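Local coordinates for protein glycosyl hydrolase 25 (Streptococcus pneumoniae, PDB 4FF5) that probably cleaves glycan chains of the cell wall as a family 25 TIM-fold glycosyl hydrolase and is a pneumococcal virulence factor participating in host-cell invasion, at residues I55-W60 against H242-N247; E64-D69 against A238-D243. All blocks are in the same frame, centred on the assembly; numbering follows the deposited sequence.

Contact 1 of 2, residues I55-W60 against H242-N247; sequences IDLSGW and HDLDIN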
# COMPACT_ATOMS: atom_id res chain seq x y z
N ILE A 55 -0.77 1.76 -8.71
CA ILE A 55 -0.94 0.33 -8.50
C ILE A 55 -0.40 -0.10 -7.13
O ILE A 55 0.38 0.61 -6.49
CB ILE A 55 -0.29 -0.53 -9.62
CG1 ILE A 55 1.24 -0.40 -9.57
CG2 ILE A 55 -0.88 -0.14 -10.98
CD1 ILE A 55 1.98 -1.29 -10.57
N ASP A 56 -0.89 -1.25 -6.67
CA ASP A 56 -0.25 -1.97 -5.57
C ASP A 56 0.04 -3.40 -6.03
O ASP A 56 -0.73 -3.98 -6.82
CB ASP A 56 -1.02 -1.86 -4.24
CG ASP A 56 -2.41 -2.48 -4.30
OD1 ASP A 56 -3.39 -1.74 -4.57
OD2 ASP A 56 -2.53 -3.72 -4.09
N LEU A 57 1.17 -3.91 -5.56
CA LEU A 57 1.75 -5.16 -6.02
C LEU A 57 2.27 -5.91 -4.82
O LEU A 57 2.64 -5.30 -3.80
CB LEU A 57 2.96 -4.89 -6.91
CG LEU A 57 2.80 -4.26 -8.26
CD1 LEU A 57 4.18 -3.81 -8.72
CD2 LEU A 57 2.22 -5.28 -9.24
N SER A 58 2.34 -7.22 -4.97
CA SER A 58 2.86 -8.13 -3.95
C SER A 58 3.62 -9.26 -4.67
O SER A 58 3.74 -9.26 -5.90
CB SER A 58 1.71 -8.72 -3.11
OG SER A 58 1.01 -9.69 -3.87
N GLY A 59 4.07 -10.25 -3.90
CA GLY A 59 4.70 -11.45 -4.43
C GLY A 59 3.82 -12.29 -5.34
O GLY A 59 4.32 -13.12 -6.09
N TRP A 60 2.49 -12.07 -5.28
CA TRP A 60 1.54 -12.68 -6.24
C TRP A 60 1.65 -12.18 -7.66
O TRP A 60 1.14 -12.80 -8.59
CB TRP A 60 0.10 -12.51 -5.73
CG TRP A 60 -0.12 -13.28 -4.44
CD1 TRP A 60 -0.35 -12.77 -3.17
CD2 TRP A 60 -0.09 -14.73 -4.27
NE1 TRP A 60 -0.49 -13.78 -2.25
CE2 TRP A 60 -0.35 -14.98 -2.85
CE3 TRP A 60 0.10 -15.82 -5.13
CZ2 TRP A 60 -0.39 -16.27 -2.33
CZ3 TRP A 60 0.05 -17.11 -4.59
CH2 TRP A 60 -0.19 -17.33 -3.22
N HIS A 242 -1.63 -10.00 -16.21
CA HIS A 242 -2.60 -10.49 -15.23
C HIS A 242 -3.24 -9.38 -14.45
O HIS A 242 -2.88 -8.21 -14.62
CB HIS A 242 -1.93 -11.49 -14.30
CG HIS A 242 -1.04 -12.47 -15.02
ND1 HIS A 242 -1.52 -13.35 -15.92
CD2 HIS A 242 0.35 -12.63 -15.01
CE1 HIS A 242 -0.50 -14.07 -16.44
NE2 HIS A 242 0.64 -13.62 -15.88
N ASP A 243 -4.19 -9.75 -13.59
CA ASP A 243 -4.97 -8.82 -12.77
C ASP A 243 -4.12 -7.94 -11.86
O ASP A 243 -3.17 -8.43 -11.23
CB ASP A 243 -5.97 -9.60 -11.91
CG ASP A 243 -7.14 -10.12 -12.71
OD1 ASP A 243 -7.30 -9.74 -13.87
OD2 ASP A 243 -7.92 -10.92 -12.16
N LEU A 244 -4.46 -6.65 -11.78
CA LEU A 244 -3.78 -5.73 -10.88
C LEU A 244 -4.75 -4.93 -10.02
O LEU A 244 -5.81 -4.47 -10.50
CB LEU A 244 -2.92 -4.73 -11.67
CG LEU A 244 -1.55 -5.16 -12.19
CD1 LEU A 244 -0.97 -4.06 -13.07
CD2 LEU A 244 -0.63 -5.48 -11.02
N ASP A 245 -4.36 -4.73 -8.77
CA ASP A 245 -5.04 -3.76 -7.92
C ASP A 245 -4.74 -2.37 -8.44
O ASP A 245 -3.56 -1.99 -8.52
CB ASP A 245 -4.52 -3.83 -6.49
CG ASP A 245 -4.92 -5.09 -5.74
OD1 ASP A 245 -4.36 -5.33 -4.63
OD2 ASP A 245 -5.78 -5.86 -6.22
N ILE A 246 -5.79 -1.58 -8.70
CA ILE A 246 -5.61 -0.21 -9.16
C ILE A 246 -6.27 0.77 -8.19
O ILE A 246 -7.34 0.49 -7.64
CB ILE A 246 -6.17 0.08 -10.58
CG1 ILE A 246 -5.87 -1.07 -11.54
CG2 ILE A 246 -5.65 1.43 -11.09
CD1 ILE A 246 -4.40 -1.32 -11.78
N ASN A 247 -5.58 1.88 -8.01
CA ASN A 247 -5.93 2.91 -7.06
C ASN A 247 -5.97 4.27 -7.75
O ASN A 247 -5.28 4.52 -8.76
CB ASN A 247 -4.87 2.95 -5.94
CG ASN A 247 -4.67 1.60 -5.30
OD1 ASN A 247 -5.40 1.23 -4.39
ND2 ASN A 247 -3.69 0.84 -5.79
O HOH W 1 -2.00 -6.13 -7.78
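I55 starts the contact at a non-hydrogen-bonded antiparallel pair with I246, their CA atoms 4.7 Å apart. Its CG1 takes the crowded position between backbone N and carbonyl carbon (chi1 68°), leaving CG2 beside the N, where it meets I246 CD1 at 3.8 Å. D56 points to the other face, as D245 does. N247 ND2 gives D56 OD1 an almost straight bond of 2.9 Å (173°), using the lone pair of D56 OD1 that is anti to OD2, and OD1 lies in the plane of the N247 amide, while Q230 supplies a second donor to that oxygen. The other oxygen, D56 OD2, lies 2.5 Å from D245 OD1, so one acid probably holds a proton, consistent with a raised pKa. Along the backbone, D56 N reaches D245 O only weakly, at 3.3 Å; a water links D56 O to D245 N instead of a direct bond. L57 closes the set, its CD2 pressed tightly on L244 CD2 at 3.4 Å. W205 and I54 hold the N247 amide. Strand 54-57 thus lies between parallel strand 77-84 and antiparallel strand 244-249, which pairs in turn with 228-232: the first-to-last seam that closes the family 25 barrel.

Contact 2 of 2, residues E64-D69 against A238-D243; sequences EEINYD and AGFDHD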
# COMPACT_ATOMS: atom_id res chain seq x y z
N GLU A 64 9.28 -11.46 -12.98
CA GLU A 64 9.69 -11.99 -14.29
C GLU A 64 8.56 -11.90 -15.31
O GLU A 64 8.80 -12.02 -16.52
CB GLU A 64 10.23 -13.43 -14.18
CG GLU A 64 9.19 -14.53 -14.03
CD GLU A 64 9.08 -15.08 -12.62
OE1 GLU A 64 8.29 -16.03 -12.42
N GLU A 65 7.34 -11.68 -14.84
CA GLU A 65 6.21 -11.50 -15.75
C GLU A 65 5.89 -10.03 -15.98
O GLU A 65 5.02 -9.69 -16.79
CB GLU A 65 4.99 -12.29 -15.27
CG GLU A 65 5.07 -13.77 -15.57
CD GLU A 65 4.13 -14.60 -14.73
OE1 GLU A 65 3.09 -14.07 -14.29
OE2 GLU A 65 4.42 -15.79 -14.49
N ILE A 66 6.64 -9.15 -15.32
CA ILE A 66 6.46 -7.70 -15.47
C ILE A 66 7.52 -7.04 -16.37
O ILE A 66 8.72 -7.11 -16.08
CB ILE A 66 6.46 -6.95 -14.11
CG1 ILE A 66 5.34 -7.49 -13.21
CG2 ILE A 66 6.31 -5.45 -14.33
CD1 ILE A 66 5.52 -7.13 -11.75
N ASN A 67 7.04 -6.40 -17.45
CA ASN A 67 7.87 -5.53 -18.25
C ASN A 67 7.95 -4.18 -17.54
O ASN A 67 7.10 -3.32 -17.74
CB ASN A 67 7.31 -5.42 -19.69
CG ASN A 67 8.17 -4.56 -20.59
OD1 ASN A 67 9.08 -3.88 -20.12
ND2 ASN A 67 7.86 -4.55 -21.89
N TYR A 68 8.97 -4.00 -16.69
CA TYR A 68 9.01 -2.79 -15.86
C TYR A 68 9.15 -1.51 -16.68
O TYR A 68 8.55 -0.50 -16.33
CB TYR A 68 10.09 -2.85 -14.78
CG TYR A 68 9.79 -3.82 -13.65
CD1 TYR A 68 8.94 -3.47 -12.58
CD2 TYR A 68 10.37 -5.10 -13.64
CE1 TYR A 68 8.69 -4.36 -11.54
CE2 TYR A 68 10.12 -5.99 -12.60
CZ TYR A 68 9.27 -5.62 -11.56
OH TYR A 68 9.05 -6.53 -10.54
N ASP A 69 9.92 -1.57 -17.78
CA ASP A 69 9.99 -0.45 -18.73
C ASP A 69 8.60 0.01 -19.16
O ASP A 69 8.30 1.21 -19.09
CB ASP A 69 10.82 -0.84 -19.98
CG ASP A 69 12.30 -0.98 -19.68
OD1 ASP A 69 12.76 -0.46 -18.65
OD2 ASP A 69 13.02 -1.60 -20.50
N ALA A 238 -0.84 -2.10 -19.38
CA ALA A 238 0.18 -2.51 -20.34
C ALA A 238 1.54 -2.72 -19.66
O ALA A 238 2.02 -1.85 -18.93
CB ALA A 238 0.29 -1.48 -21.46
N GLY A 239 2.15 -3.88 -19.91
CA GLY A 239 3.41 -4.24 -19.26
C GLY A 239 3.26 -5.43 -18.33
O GLY A 239 4.25 -5.95 -17.82
N PHE A 240 2.01 -5.86 -18.12
CA PHE A 240 1.68 -7.00 -17.26
C PHE A 240 0.37 -7.62 -17.72
O PHE A 240 -0.62 -6.92 -17.93
CB PHE A 240 1.61 -6.57 -15.77
CG PHE A 240 1.38 -7.71 -14.79
CD1 PHE A 240 2.25 -8.80 -14.72
CD2 PHE A 240 0.33 -7.66 -13.89
CE1 PHE A 240 2.04 -9.84 -13.83
CE2 PHE A 240 0.11 -8.68 -12.98
CZ PHE A 240 0.97 -9.78 -12.95
N ASP A 241 0.36 -8.94 -17.89
CA ASP A 241 -0.78 -9.65 -18.48
C ASP A 241 -1.92 -9.97 -17.51
O ASP A 241 -3.05 -10.22 -17.94
CB ASP A 241 -0.31 -10.94 -19.14
CG ASP A 241 0.54 -10.71 -20.39
OD1 ASP A 241 0.60 -9.58 -20.92
OD2 ASP A 241 1.17 -11.69 -20.84
N HIS A 242 -1.63 -10.00 -16.21
CA HIS A 242 -2.60 -10.49 -15.23
C HIS A 242 -3.24 -9.38 -14.45
O HIS A 242 -2.88 -8.21 -14.62
CB HIS A 242 -1.93 -11.49 -14.30
CG HIS A 242 -1.04 -12.47 -15.02
ND1 HIS A 242 -1.52 -13.35 -15.92
CD2 HIS A 242 0.35 -12.63 -15.01
CE1 HIS A 242 -0.50 -14.07 -16.44
NE2 HIS A 242 0.64 -13.62 -15.88
N ASP A 243 -4.19 -9.75 -13.59
CA ASP A 243 -4.97 -8.82 -12.77
C ASP A 243 -4.12 -7.94 -11.86
O ASP A 243 -3.17 -8.43 -11.23
CB ASP A 243 -5.97 -9.60 -11.91
CG ASP A 243 -7.14 -10.12 -12.71
OD1 ASP A 243 -7.30 -9.74 -13.87
OD2 ASP A 243 -7.92 -10.92 -12.16
O HOH W 2 2.79 -10.53 -17.83
O HOH W 3 4.83 -8.51 -19.73
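The carbonyl oxygen of E65 is gripped twice, by two waters that donate to it. The shorter bond, 2.6 Å from E65 O, comes from the water that also accepts from D241 N; the other water lies 3.2 Å from E65 O and reaches G239 O weakly. G239 O also accepts a direct bond from N67 N at 2.9 Å, in the carbonyl plane with a C=O...N angle of 155°. The positive phi of G239 (114°) and its lack of a side chain let the backbones come within 4.8 Å, CA to CA, at N67. Beside this polar seam the F240 side chain, with CG anti to the backbone N (chi1 -176°), brings CD1 to 3.7 Å from I66 CG1, with E65 O at the ring edge. The E65 side chain runs extended beyond CG, bringing OE1 to 3.0 Å from H242 NE2, close to the imidazole plane but with the carboxylate turned steeply across it. N67 is the N-cap of helix 68-73, its OD1 bonded to A70 N. The loop before strand 244-249 therefore lies on the start of that helix, where L71 receives both I66 and F240, and H107 of helix 104-112 packs on I66.

Overall arrangement
From the N terminus, the chain passes first through strand 54-57 and then, after three intervening residues beyond 55-60, into the 64-69 turn that starts helix 68-73. It runs through the intervening strands and helices before returning by 238-243 and strand 244-249. Contact 2 closes the inner loop, and contact 1 the slightly wider one around it, so the two nest without crossing. Their late segments overlap at H242 and D243, and their centres lie 10 Å apart. Contact 1, its centre about 10 Å from the centre of the chain, joins first and last strands; contact 2, its centre about 19 Å from that point, ties the approach to the last strand to the first helix after the barrel begins.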